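Local coordinates for protein cellulase (Bacillus sp. BG-CS10, PDB 5E09) that probably hydrolyses internal beta-1,4-glucosidic bonds of cellulose, as a halophilic family 5 glycoside hydrolase carrying a family 46 carbohydrate-binding module, at residues 188-194 against 218-223; 267-272 against 304-310; 460-464 against 477-481; 501-505 against 525-529. The contacts are given in a common frame with arbitrary orientation. Residues are numbered along the deposited sequence.

In the fold
Followed from the N terminus, the four contacts come in series; none encloses or crosses another. In the family 5 catalytic barrel, contact 1 closes a 23-residue connection through helix 201-214, and contact 2 a 31-residue connection through helix 286-302. Strands 219-225 and 267-272 are neighbours, so the two contacts touch, with Ala-221 O 2.9 Å from Val-268 N. The chain then passes through a second module into the C-terminal carbohydrate-binding one, where contact 3 lies about 33 Å from contact 2, centre to centre. Contact 3 closes a 12-residue excursion at a sheet edge; contact 4, closing a 19-residue connection, ties a short helix to that sheet. Ala-463 CB and Phe-501 CE1 meet at 3.8 Å.

Contact 1 of 4, residues 188-194 against 218-223; sequences RPLVLPT and NLIATV
Residues 190-193 and 219-223 run as parallel extended strands, their axes 4.7 Å apart at closest and crossing at -37°. The register is one to one: Leu-190 faces Leu-219, Val-191 Ile-220, Leu-192 Ala-221 and Pro-193 Thr-222, with CA atoms 4.7 to 5.2 Å apart. Four hydrogen bonds zigzag between them: Leu-190 N to Asn-218 O (3.1 Å), Ile-220 N to Leu-190 O (2.8 Å), Leu-192 N to Ile-220 O (2.9 Å) and Thr-222 N to Leu-192 O (2.9 Å). Side chains alternate between two faces. Leu-190 and Leu-219 are both mt rotamers, CB of the former 3.7 Å from CD2 of the latter, on the face where helix 161-181 covers Leu-190 and Leu-192. On the other, Val-191 CG1 lies 3.5 Å from Thr-222 CG2 and Val-191 CG2 4.0 Å from Ile-220 CD1, while Thr-222 OG1 hydrogen-bonds to Val-268 O of the next strand. Joined through helix 201-214, the pair forms a beta-alpha-beta crossover unit of a TIM barrel.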
loop_
_atom_site.group_PDB
_atom_site.type_symbol
_atom_site.label_atom_id
_atom_site.label_comp_id
_atom_site.label_asym_id
_atom_site.label_seq_id
_atom_site.Cartn_x
_atom_site.Cartn_y
_atom_site.Cartn_z
ATOM N N ARG A 188 -14.181 3.021 26.683
ATOM C CA ARG A 188 -13.927 3.080 25.250
ATOM C C ARG A 188 -12.503 2.613 24.940
ATOM O O ARG A 188 -11.552 3.079 25.555
ATOM C CB ARG A 188 -14.139 4.497 24.721
ATOM C CG ARG A 188 -14.035 4.588 23.217
ATOM C CD ARG A 188 -14.481 5.939 22.700
ATOM N NE ARG A 188 -15.752 6.373 23.270
ATOM C CZ ARG A 188 -16.945 5.929 22.884
ATOM N NH1 ARG A 188 -17.053 5.003 21.936
ATOM N NH2 ARG A 188 -18.040 6.404 23.461
ATOM N N PRO A 189 -12.356 1.665 24.005
ATOM C CA PRO A 189 -11.014 1.253 23.588
ATOM C C PRO A 189 -10.223 2.416 22.991
ATOM O O PRO A 189 -10.756 3.218 22.227
ATOM C CB PRO A 189 -11.296 0.169 22.550
ATOM C CG PRO A 189 -12.593 -0.419 23.011
ATOM C CD PRO A 189 -13.393 0.761 23.480
ATOM N N LEU A 190 -8.960 2.510 23.380
ATOM C CA LEU A 190 -8.098 3.601 22.958
ATOM C C LEU A 190 -6.940 3.033 22.172
ATOM O O LEU A 190 -6.401 1.995 22.529
ATOM C CB LEU A 190 -7.591 4.389 24.162
ATOM C CG LEU A 190 -8.663 5.116 24.968
ATOM C CD1 LEU A 190 -8.028 5.851 26.145
ATOM C CD2 LEU A 190 -9.440 6.074 24.077
ATOM N N VAL A 191 -6.566 3.708 21.096
ATOM C CA VAL A 191 -5.542 3.190 20.208
ATOM C C VAL A 191 -4.328 4.119 20.237
ATOM O O VAL A 191 -4.446 5.312 19.969
ATOM C CB VAL A 191 -6.084 3.038 18.766
ATOM C CG1 VAL A 191 -5.008 2.508 17.840
ATOM C CG2 VAL A 191 -7.302 2.125 18.740
ATOM N N LEU A 192 -3.168 3.576 20.585
ATOM C CA LEU A 192 -1.963 4.383 20.739
ATOM C C LEU A 192 -0.886 3.974 19.751
ATOM O O LEU A 192 -0.626 2.781 19.558
ATOM C CB LEU A 192 -1.419 4.272 22.160
ATOM C CG LEU A 192 -2.397 4.608 23.279
ATOM C CD1 LEU A 192 -1.778 4.284 24.637
ATOM C CD2 LEU A 192 -2.802 6.073 23.184
ATOM N N PRO A 193 -0.253 4.968 19.120
ATOM C CA PRO A 193 0.795 4.734 18.127
ATOM C C PRO A 193 2.210 4.698 18.703
ATOM O O PRO A 193 2.499 5.370 19.695
ATOM C CB PRO A 193 0.639 5.931 17.192
ATOM C CG PRO A 193 0.182 7.035 18.111
ATOM C CD PRO A 193 -0.645 6.387 19.188
ATOM N N THR A 194 3.076 3.905 18.078
ATOM C CA THR A 194 4.506 4.073 18.252
ATOM C C THR A 194 4.889 5.375 17.563
ATOM O O THR A 194 4.103 5.925 16.788
ATOM C CB THR A 194 5.319 2.909 17.645
ATOM O OG1 THR A 194 4.956 2.740 16.268
ATOM C CG2 THR A 194 5.059 1.607 18.394
ATOM N N ASN A 218 -8.206 -1.569 28.411
ATOM C CA ASN A 218 -8.823 -1.291 27.117
ATOM C C ASN A 218 -7.946 -0.468 26.181
ATOM O O ASN A 218 -8.372 0.559 25.656
ATOM C CB ASN A 218 -10.162 -0.585 27.334
ATOM C CG ASN A 218 -11.194 -1.491 27.999
ATOM O OD1 ASN A 218 -11.431 -2.615 27.554
ATOM N ND2 ASN A 218 -11.792 -1.010 29.081
ATOM N N LEU A 219 -6.719 -0.933 25.971
ATOM C CA LEU A 219 -5.754 -0.214 25.154
ATOM C C LEU A 219 -5.258 -1.089 24.003
ATOM O O LEU A 219 -5.100 -2.300 24.149
ATOM C CB LEU A 219 -4.577 0.263 26.014
ATOM C CG LEU A 219 -4.873 1.289 27.119
ATOM C CD1 LEU A 219 -3.609 1.634 27.894
ATOM C CD2 LEU A 219 -5.504 2.551 26.562
ATOM N N ILE A 220 -5.023 -0.460 22.856
ATOM C CA ILE A 220 -4.609 -1.149 21.643
ATOM C C ILE A 220 -3.386 -0.469 21.045
ATOM O O ILE A 220 -3.363 0.747 20.903
ATOM C CB ILE A 220 -5.734 -1.167 20.591
ATOM C CG1 ILE A 220 -7.022 -1.751 21.181
ATOM C CG2 ILE A 220 -5.297 -1.935 19.354
ATOM C CD1 ILE A 220 -8.270 -1.327 20.439
ATOM N N ALA A 221 -2.369 -1.250 20.706
ATOM C CA ALA A 221 -1.188 -0.716 20.039
ATOM C C ALA A 221 -1.445 -0.633 18.540
ATOM O O ALA A 221 -2.104 -1.503 17.982
ATOM C CB ALA A 221 0.028 -1.587 20.329
ATOM N N THR A 222 -0.944 0.406 17.883
ATOM C CA THR A 222 -1.068 0.445 16.437
ATOM C C THR A 222 0.235 0.766 15.722
ATOM O O THR A 222 1.024 1.607 16.166
ATOM C CB THR A 222 -2.130 1.454 15.973
ATOM O OG1 THR A 222 -2.222 1.405 14.545
ATOM C CG2 THR A 222 -1.786 2.876 16.407
ATOM N N VAL A 223 0.455 0.079 14.607
ATOM C CA VAL A 223 1.607 0.385 13.767
ATOM C C VAL A 223 1.176 0.402 12.307
ATOM O O VAL A 223 0.062 -0.017 11.975
ATOM C CB VAL A 223 2.764 -0.620 13.966
ATOM C CG1 VAL A 223 3.417 -0.415 15.325
ATOM C CG2 VAL A 223 2.281 -2.054 13.816
#

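Contact 2 of 4, residues 267-272 against 304-310; sequences VVLGEF and DVTHMLW
Phe-272, selenomethionine Met-308 and Trp-310 dominate this parallel strand pair, whose axes cross at -31° and approach to 4.6 Å. The ladder sets Val-268 opposite Thr-306 and Leu-269 opposite His-307, with Leu-269 N to Thr-306 O at 2.8 Å and Met-308 N to Leu-269 O at 3.0 Å. An inverse gamma turn centred on Leu-269, followed by Gly-270 at -64/-24, shifts the register: Met-308 O accepts a weak bond from Phe-272 N (3.3 Å), and Trp-310 N reaches Phe-272 O (3.0 Å). The Phe-272 side chain (chi1 p) lies along the partner strand, CE1 3.6 Å from His-307 ND1, with Leu-309 CD1 over one ring face. Met-308 SE is 3.8 Å from Val-268 CG1; Trp-310 CE3 is 3.7 Å from Glu-271 CD. Glu-271, probably the nucleophile as in other family 5 enzymes, forms a salt bridge with Arg-59 through OE2 and a hydrogen bond with Tyr-226 OH through OE1. Helix 286-302, linking the strands, packs on Phe-272 and His-307; strand 219-225 continues the sheet beside Val-268.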
loop_
_atom_site.group_PDB
_atom_site.type_symbol
_atom_site.label_atom_id
_atom_site.label_comp_id
_atom_site.label_asym_id
_atom_site.label_seq_id
_atom_site.Cartn_x
_atom_site.Cartn_y
_atom_site.Cartn_z
ATOM N N VAL A 267 -2.747 -5.803 18.679
ATOM C CA VAL A 267 -2.161 -4.889 17.716
ATOM C C VAL A 267 -3.082 -4.655 16.517
ATOM O O VAL A 267 -3.684 -5.590 15.985
ATOM C CB VAL A 267 -0.798 -5.414 17.218
ATOM C CG1 VAL A 267 -0.191 -4.466 16.180
ATOM C CG2 VAL A 267 0.150 -5.612 18.391
ATOM N N VAL A 268 -3.204 -3.390 16.123
ATOM C CA VAL A 268 -3.835 -3.019 14.869
ATOM C C VAL A 268 -2.805 -2.433 13.899
ATOM O O VAL A 268 -2.156 -1.408 14.174
ATOM C CB VAL A 268 -4.977 -2.004 15.072
ATOM C CG1 VAL A 268 -5.487 -1.513 13.723
ATOM C CG2 VAL A 268 -6.117 -2.626 15.880
ATOM N N LEU A 269 -2.637 -3.118 12.775
ATOM C CA LEU A 269 -1.915 -2.575 11.640
ATOM C C LEU A 269 -2.826 -1.541 10.980
ATOM O O LEU A 269 -3.545 -1.848 10.037
ATOM C CB LEU A 269 -1.522 -3.687 10.661
ATOM C CG LEU A 269 -0.641 -3.280 9.481
ATOM C CD1 LEU A 269 0.627 -2.608 9.979
ATOM C CD2 LEU A 269 -0.297 -4.495 8.642
ATOM N N GLY A 270 -2.807 -0.320 11.500
ATOM C CA GLY A 270 -3.790 0.684 11.126
ATOM C C GLY A 270 -3.761 1.120 9.675
ATOM O O GLY A 270 -4.761 1.614 9.146
ATOM N N GLU A 271 -2.606 0.962 9.037
ATOM C CA GLU A 271 -2.468 1.191 7.607
ATOM C C GLU A 271 -1.507 0.182 7.019
ATOM O O GLU A 271 -0.450 -0.091 7.598
ATOM C CB GLU A 271 -1.954 2.603 7.301
ATOM C CG GLU A 271 -2.842 3.733 7.765
ATOM C CD GLU A 271 -2.303 5.085 7.358
ATOM O OE1 GLU A 271 -1.379 5.116 6.515
ATOM O OE2 GLU A 271 -2.793 6.111 7.882
ATOM N N PHE A 272 -1.867 -0.380 5.872
ATOM C CA PHE A 272 -0.887 -1.104 5.079
ATOM C C PHE A 272 -1.196 -0.932 3.600
ATOM O O PHE A 272 -2.286 -0.503 3.224
ATOM C CB PHE A 272 -0.826 -2.586 5.478
ATOM C CG PHE A 272 -1.996 -3.404 5.016
ATOM C CD1 PHE A 272 -3.169 -3.445 5.755
ATOM C CD2 PHE A 272 -1.914 -4.160 3.858
ATOM C CE1 PHE A 272 -4.241 -4.208 5.339
ATOM C CE2 PHE A 272 -2.987 -4.927 3.434
ATOM C CZ PHE A 272 -4.152 -4.950 4.175
ATOM N N ASP A 304 -1.994 -12.937 14.702
ATOM C CA ASP A 304 -3.187 -12.261 15.233
ATOM C C ASP A 304 -3.151 -10.734 15.131
ATOM O O ASP A 304 -3.636 -10.032 16.024
ATOM C CB ASP A 304 -3.415 -12.649 16.695
ATOM C CG ASP A 304 -3.680 -14.131 16.872
ATOM O OD1 ASP A 304 -4.206 -14.764 15.930
ATOM O OD2 ASP A 304 -3.354 -14.660 17.957
ATOM N N VAL A 305 -2.581 -10.222 14.048
ATOM C CA VAL A 305 -2.593 -8.785 13.812
ATOM C C VAL A 305 -3.806 -8.393 12.982
ATOM O O VAL A 305 -3.921 -8.789 11.824
ATOM C CB VAL A 305 -1.319 -8.305 13.091
ATOM C CG1 VAL A 305 -1.397 -6.800 12.827
ATOM C CG2 VAL A 305 -0.082 -8.646 13.906
ATOM N N THR A 306 -4.711 -7.624 13.578
ATOM C CA THR A 306 -5.832 -7.074 12.835
ATOM C C THR A 306 -5.296 -5.995 11.898
ATOM O O THR A 306 -4.558 -5.115 12.330
ATOM C CB THR A 306 -6.903 -6.497 13.773
ATOM O OG1 THR A 306 -7.651 -7.574 14.354
ATOM C CG2 THR A 306 -7.853 -5.586 13.021
ATOM N N HIS A 307 -5.642 -6.071 10.616
ATOM C CA HIS A 307 -5.081 -5.152 9.629
ATOM C C HIS A 307 -6.147 -4.310 8.935
ATOM O O HIS A 307 -7.305 -4.719 8.820
ATOM C CB HIS A 307 -4.276 -5.930 8.589
ATOM C CG HIS A 307 -5.053 -7.024 7.926
ATOM N ND1 HIS A 307 -6.053 -6.774 7.009
ATOM C CD2 HIS A 307 -4.991 -8.368 8.061
ATOM C CE1 HIS A 307 -6.567 -7.922 6.604
ATOM N NE2 HIS A 307 -5.943 -8.906 7.229
HETATM N N MSE A 308 -5.740 -3.133 8.467
HETATM C CA MSE A 308 -6.648 -2.169 7.843
HETATM C C MSE A 308 -6.029 -1.527 6.596
HETATM O O MSE A 308 -5.081 -0.744 6.696
HETATM C CB MSE A 308 -7.037 -1.081 8.846
HETATM C CG MSE A 308 -7.475 -1.618 10.199
HETATM SE SE MSE A 308 -8.177 -0.234 11.344
HETATM C CE MSE A 308 -9.991 -0.142 10.633
ATOM N N LEU A 309 -6.578 -1.854 5.431
ATOM C CA LEU A 309 -6.014 -1.444 4.148
ATOM C C LEU A 309 -6.124 0.058 3.915
ATOM O O LEU A 309 -7.181 0.652 4.132
ATOM C CB LEU A 309 -6.717 -2.198 3.014
ATOM C CG LEU A 309 -6.425 -1.800 1.566
ATOM C CD1 LEU A 309 -5.052 -2.291 1.138
ATOM C CD2 LEU A 309 -7.518 -2.323 0.638
ATOM N N TRP A 310 -5.032 0.671 3.471
ATOM C CA TRP A 310 -5.064 2.086 3.126
ATOM C C TRP A 310 -5.652 2.264 1.730
ATOM O O TRP A 310 -5.112 1.745 0.754
ATOM C CB TRP A 310 -3.664 2.710 3.188
ATOM C CG TRP A 310 -3.660 4.144 2.742
ATOM C CD1 TRP A 310 -3.154 4.642 1.570
ATOM C CD2 TRP A 310 -4.212 5.259 3.438
ATOM N NE1 TRP A 310 -3.348 5.997 1.505
ATOM C CE2 TRP A 310 -4.005 6.406 2.651
ATOM C CE3 TRP A 310 -4.859 5.408 4.675
ATOM C CZ2 TRP A 310 -4.412 7.680 3.036
ATOM C CZ3 TRP A 310 -5.271 6.674 5.063
ATOM C CH2 TRP A 310 -5.046 7.794 4.244
HETATM O O HOH W 1 -2.599 -8.871 18.697
#

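Contact 3 of 4, residues 460-464 against 477-481; sequences TMEAV and TSFKE
An edge strand laid antiparallel on a long neighbour illustrates how the beta sheet of the C-terminal carbohydrate-binding module is finished: the short, weakly bonded strand 479-480 lies against strand 458-465. Thr-477 prepares the approach, its OG1 accepting from Phe-479 N at 3.2 Å in an ST turn. Ser-478 (chi1 p) then makes two ties, its OG donating to Glu-462 OE2 at 2.6 Å and its O accepting from Ala-463 N at 2.9 Å; the other carboxylate oxygen, OE1, is held by His-515 of strand 509-516. Phe-479 forms a non-hydrogen-bonded pair with Glu-462, CA atoms 4.4 Å apart, so both side chains share a face. There the methylene CG of Glu-462 sits over the Phe-479 ring in a CH-pi contact, 3.6 Å from its centroid, and Thr-460 CG2 lies at the ring edge, 3.7 Å from CD1. The backbone of Phe-479 also hydrogen-bonds to Ala-236, which places this corner against the catalytic module. Lys-480 turns to the other face, where its CG is 3.8 Å from selenomethionine Met-461 CE and 3.9 Å from Ala-463 CB; NZ folds back to Thr-477 O (2.8 Å) and to Pro-473 O and Ala-471 O. The backbone N of Lys-480 donates to Met-461 O at 2.8 Å, and a bridging water 2.8 Å from the carbonyl O of Lys-480 lies 2.6 Å from Thr-460 OG1.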
loop_
_atom_site.group_PDB
_atom_site.type_symbol
_atom_site.label_atom_id
_atom_site.label_comp_id
_atom_site.label_asym_id
_atom_site.label_seq_id
_atom_site.Cartn_x
_atom_site.Cartn_y
_atom_site.Cartn_z
ATOM N N THR A 460 11.927 -2.213 -15.182
ATOM C CA THR A 460 12.731 -1.153 -14.582
ATOM C C THR A 460 13.738 -0.558 -15.564
ATOM O O THR A 460 13.761 -0.930 -16.729
ATOM C CB THR A 460 13.478 -1.658 -13.329
ATOM O OG1 THR A 460 14.193 -0.572 -12.729
ATOM C CG2 THR A 460 14.445 -2.782 -13.684
HETATM N N MSE A 461 14.553 0.381 -15.090
HETATM C CA MSE A 461 15.478 1.116 -15.957
HETATM C C MSE A 461 16.780 1.444 -15.231
HETATM O O MSE A 461 16.764 1.992 -14.126
HETATM C CB MSE A 461 14.833 2.419 -16.468
HETATM C CG MSE A 461 15.763 3.263 -17.344
HETATM SE SE MSE A 461 15.175 5.097 -17.744
HETATM C CE MSE A 461 15.619 5.969 -16.064
ATOM N N GLU A 462 17.904 1.101 -15.849
ATOM C CA GLU A 462 19.207 1.512 -15.346
ATOM C C GLU A 462 19.688 2.768 -16.057
ATOM O O GLU A 462 19.398 2.975 -17.233
ATOM C CB GLU A 462 20.241 0.403 -15.512
ATOM C CG GLU A 462 20.107 -0.743 -14.538
ATOM C CD GLU A 462 21.217 -1.768 -14.711
ATOM O OE1 GLU A 462 21.116 -2.609 -15.634
ATOM O OE2 GLU A 462 22.192 -1.729 -13.928
ATOM N N ALA A 463 20.431 3.598 -15.335
ATOM C CA ALA A 463 21.028 4.795 -15.906
ATOM C C ALA A 463 22.458 4.944 -15.415
ATOM O O ALA A 463 22.686 5.122 -14.223
ATOM C CB ALA A 463 20.215 6.019 -15.542
ATOM N N VAL A 464 23.426 4.855 -16.322
ATOM C CA VAL A 464 24.822 5.086 -15.942
ATOM C C VAL A 464 25.458 6.070 -16.903
ATOM O O VAL A 464 25.054 6.156 -18.047
ATOM C CB VAL A 464 25.656 3.790 -15.932
ATOM C CG1 VAL A 464 25.142 2.822 -14.873
ATOM C CG2 VAL A 464 25.655 3.144 -17.307
ATOM N N THR A 477 22.611 3.606 -6.678
ATOM C CA THR A 477 22.244 2.450 -7.490
ATOM C C THR A 477 21.985 2.855 -8.938
ATOM O O THR A 477 21.632 4.000 -9.217
ATOM C CB THR A 477 20.995 1.727 -6.919
ATOM O OG1 THR A 477 20.588 0.678 -7.810
ATOM C CG2 THR A 477 19.839 2.704 -6.727
ATOM N N SER A 478 22.171 1.913 -9.855
ATOM C CA SER A 478 21.952 2.172 -11.273
ATOM C C SER A 478 20.472 2.072 -11.638
ATOM O O SER A 478 20.026 2.664 -12.623
ATOM C CB SER A 478 22.768 1.202 -12.125
ATOM O OG SER A 478 22.421 -0.140 -11.824
ATOM N N PHE A 479 19.716 1.328 -10.836
ATOM C CA PHE A 479 18.292 1.120 -11.091
ATOM C C PHE A 479 17.449 2.280 -10.590
ATOM O O PHE A 479 17.334 2.494 -9.385
ATOM C CB PHE A 479 17.822 -0.183 -10.441
ATOM C CG PHE A 479 18.400 -1.409 -11.076
ATOM C CD1 PHE A 479 17.769 -2.007 -12.151
ATOM C CD2 PHE A 479 19.590 -1.953 -10.615
ATOM C CE1 PHE A 479 18.305 -3.132 -12.754
ATOM C CE2 PHE A 479 20.136 -3.077 -11.217
ATOM C CZ PHE A 479 19.492 -3.666 -12.286
ATOM N N LYS A 480 16.841 3.012 -11.517
ATOM C CA LYS A 480 16.070 4.201 -11.168
ATOM C C LYS A 480 14.641 3.864 -10.754
ATOM O O LYS A 480 14.074 2.854 -11.184
ATOM C CB LYS A 480 16.066 5.182 -12.335
ATOM C CG LYS A 480 17.466 5.607 -12.786
ATOM C CD LYS A 480 18.220 6.348 -11.681
ATOM C CE LYS A 480 19.374 5.521 -11.143
ATOM N NZ LYS A 480 20.113 6.219 -10.048
ATOM N N GLU A 481 14.074 4.722 -9.912
ATOM C CA GLU A 481 12.759 4.506 -9.327
ATOM C C GLU A 481 11.641 4.655 -10.352
ATOM O O GLU A 481 11.540 5.682 -11.029
ATOM C CB GLU A 481 12.535 5.486 -8.168
ATOM C CG GLU A 481 11.116 5.500 -7.606
ATOM C CD GLU A 481 10.979 6.413 -6.395
ATOM O OE1 GLU A 481 11.930 7.176 -6.113
ATOM O OE2 GLU A 481 9.924 6.372 -5.725
HETATM O O HOH W 2 12.284 0.683 -11.511
#

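Contact 4 of 4, residues 501-505 against 525-529; sequences FFNEV and TLSKN
A short helix resting on a beta sheet is the theme here: helix 499-502 and the turn that follows it cover a sheet strand, 521-529, of the C-terminal carbohydrate-binding module. The backbones stay well apart, the nearest CA atoms, those of Phe-502 and Lys-528, being 8.3 Å from each other, so Leu-526 and Lys-528 span the gap, the lysine reaching backbone oxygen too. Both, alternate residues of an extended strand, point toward the helix. Phe-501 (chi1 t) makes the lighter touch, its CE2 4.4 Å from Leu-526 CD1; its ring also packs on Ala-463 of strand 458-465. Phe-502 (chi1 m) reaches further into the interface, with CE1 3.8 Å from Leu-526 CD1 and CD1 4.0 Å from Lys-528 CD. Val-533 of strand 532-536 lies beside both Phe-502 and Leu-526, extending the apolar layer across the sheet. The chain then curls away through Asn-503 and Glu-504, held by Glu-504 N to Phe-501 O at 3.2 Å and Val-505 N to Phe-502 O at 3.3 Å. Val-505, extended at -128/140, points back to the strand and sets CG2 3.5 Å from Lys-528 CD. That lysine is stretched, its first three chi angles t and the fourth m, so its aliphatic part passes along Phe-502 and Val-505 while its NZ forms a salt bridge with Asp-507 and donates to Val-505 O at 3.1 Å.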
loop_
_atom_site.group_PDB
_atom_site.type_symbol
_atom_site.label_atom_id
_atom_site.label_comp_id
_atom_site.label_asym_id
_atom_site.label_seq_id
_atom_site.Cartn_x
_atom_site.Cartn_y
_atom_site.Cartn_z
ATOM N N PHE A 501 14.328 13.368 -13.240
ATOM C CA PHE A 501 15.527 12.619 -13.607
ATOM C C PHE A 501 16.599 13.558 -14.151
ATOM O O PHE A 501 17.758 13.497 -13.739
ATOM C CB PHE A 501 15.212 11.538 -14.641
ATOM C CG PHE A 501 16.437 10.837 -15.187
ATOM C CD1 PHE A 501 17.022 9.787 -14.492
ATOM C CD2 PHE A 501 16.993 11.221 -16.398
ATOM C CE1 PHE A 501 18.138 9.139 -14.989
ATOM C CE2 PHE A 501 18.114 10.573 -16.903
ATOM C CZ PHE A 501 18.688 9.532 -16.196
ATOM N N PHE A 502 16.210 14.432 -15.070
ATOM C CA PHE A 502 17.186 15.294 -15.728
ATOM C C PHE A 502 17.771 16.368 -14.807
ATOM O O PHE A 502 18.920 16.768 -14.984
ATOM C CB PHE A 502 16.568 15.946 -16.965
ATOM C CG PHE A 502 16.374 14.997 -18.106
ATOM C CD1 PHE A 502 17.456 14.334 -18.661
ATOM C CD2 PHE A 502 15.113 14.769 -18.628
ATOM C CE1 PHE A 502 17.280 13.454 -19.715
ATOM C CE2 PHE A 502 14.934 13.902 -19.682
ATOM C CZ PHE A 502 16.017 13.243 -20.228
ATOM N N ASN A 503 16.999 16.814 -13.818
ATOM C CA ASN A 503 17.487 17.800 -12.854
ATOM C C ASN A 503 18.670 17.288 -12.036
ATOM O O ASN A 503 19.335 18.066 -11.356
ATOM C CB ASN A 503 16.373 18.234 -11.891
ATOM C CG ASN A 503 15.292 19.060 -12.568
ATOM O OD1 ASN A 503 15.508 19.656 -13.627
ATOM N ND2 ASN A 503 14.114 19.094 -11.958
ATOM N N GLU A 504 18.929 15.984 -12.084
ATOM C CA GLU A 504 20.006 15.419 -11.279
ATOM C C GLU A 504 21.006 14.629 -12.114
ATOM O O GLU A 504 21.609 13.674 -11.635
ATOM C CB GLU A 504 19.430 14.541 -10.157
ATOM C CG GLU A 504 18.540 15.326 -9.192
ATOM C CD GLU A 504 18.048 14.507 -8.009
ATOM O OE1 GLU A 504 18.864 13.780 -7.398
ATOM O OE2 GLU A 504 16.841 14.595 -7.688
ATOM N N VAL A 505 21.187 15.037 -13.364
ATOM C CA VAL A 505 22.247 14.466 -14.184
ATOM C C VAL A 505 23.110 15.561 -14.808
ATOM O O VAL A 505 22.608 16.602 -15.239
ATOM C CB VAL A 505 21.693 13.538 -15.307
ATOM C CG1 VAL A 505 20.976 12.337 -14.709
ATOM C CG2 VAL A 505 20.763 14.286 -16.224
ATOM N N THR A 525 20.645 5.562 -25.620
ATOM C CA THR A 525 21.633 6.555 -25.209
ATOM C C THR A 525 21.075 7.972 -25.246
ATOM O O THR A 525 20.466 8.379 -26.225
ATOM C CB THR A 525 22.904 6.479 -26.093
ATOM O OG1 THR A 525 23.439 5.151 -26.043
ATOM C CG2 THR A 525 23.967 7.459 -25.603
ATOM N N LEU A 526 21.273 8.712 -24.162
ATOM C CA LEU A 526 20.892 10.120 -24.112
ATOM C C LEU A 526 22.130 11.009 -24.172
ATOM O O LEU A 526 23.164 10.687 -23.601
ATOM C CB LEU A 526 20.096 10.434 -22.841
ATOM C CG LEU A 526 18.849 9.602 -22.527
ATOM C CD1 LEU A 526 18.176 10.112 -21.258
ATOM C CD2 LEU A 526 17.878 9.613 -23.694
ATOM N N SER A 527 22.024 12.119 -24.883
ATOM C CA SER A 527 23.007 13.183 -24.792
ATOM C C SER A 527 22.289 14.400 -24.243
ATOM O O SER A 527 21.397 14.948 -24.892
ATOM C CB SER A 527 23.645 13.478 -26.151
ATOM O OG SER A 527 24.432 12.384 -26.587
ATOM N N LYS A 528 22.653 14.794 -23.030
ATOM C CA LYS A 528 22.054 15.955 -22.386
ATOM C C LYS A 528 22.997 17.150 -22.396
ATOM O O LYS A 528 24.156 17.051 -21.987
ATOM C CB LYS A 528 21.651 15.649 -20.942
ATOM C CG LYS A 528 21.326 16.918 -20.157
ATOM C CD LYS A 528 20.741 16.638 -18.794
ATOM C CE LYS A 528 20.534 17.922 -17.994
ATOM N NZ LYS A 528 21.816 18.530 -17.534
ATOM N N ASN A 529 22.482 18.279 -22.864
ATOM C CA ASN A 529 23.193 19.544 -22.799
ATOM C C ASN A 529 22.214 20.670 -22.487
ATOM O O ASN A 529 21.292 20.946 -23.267
ATOM C CB ASN A 529 23.935 19.808 -24.102
ATOM C CG ASN A 529 25.021 20.839 -23.943
ATOM O OD1 ASN A 529 24.884 21.966 -24.397
ATOM N ND2 ASN A 529 26.095 20.468 -23.262
#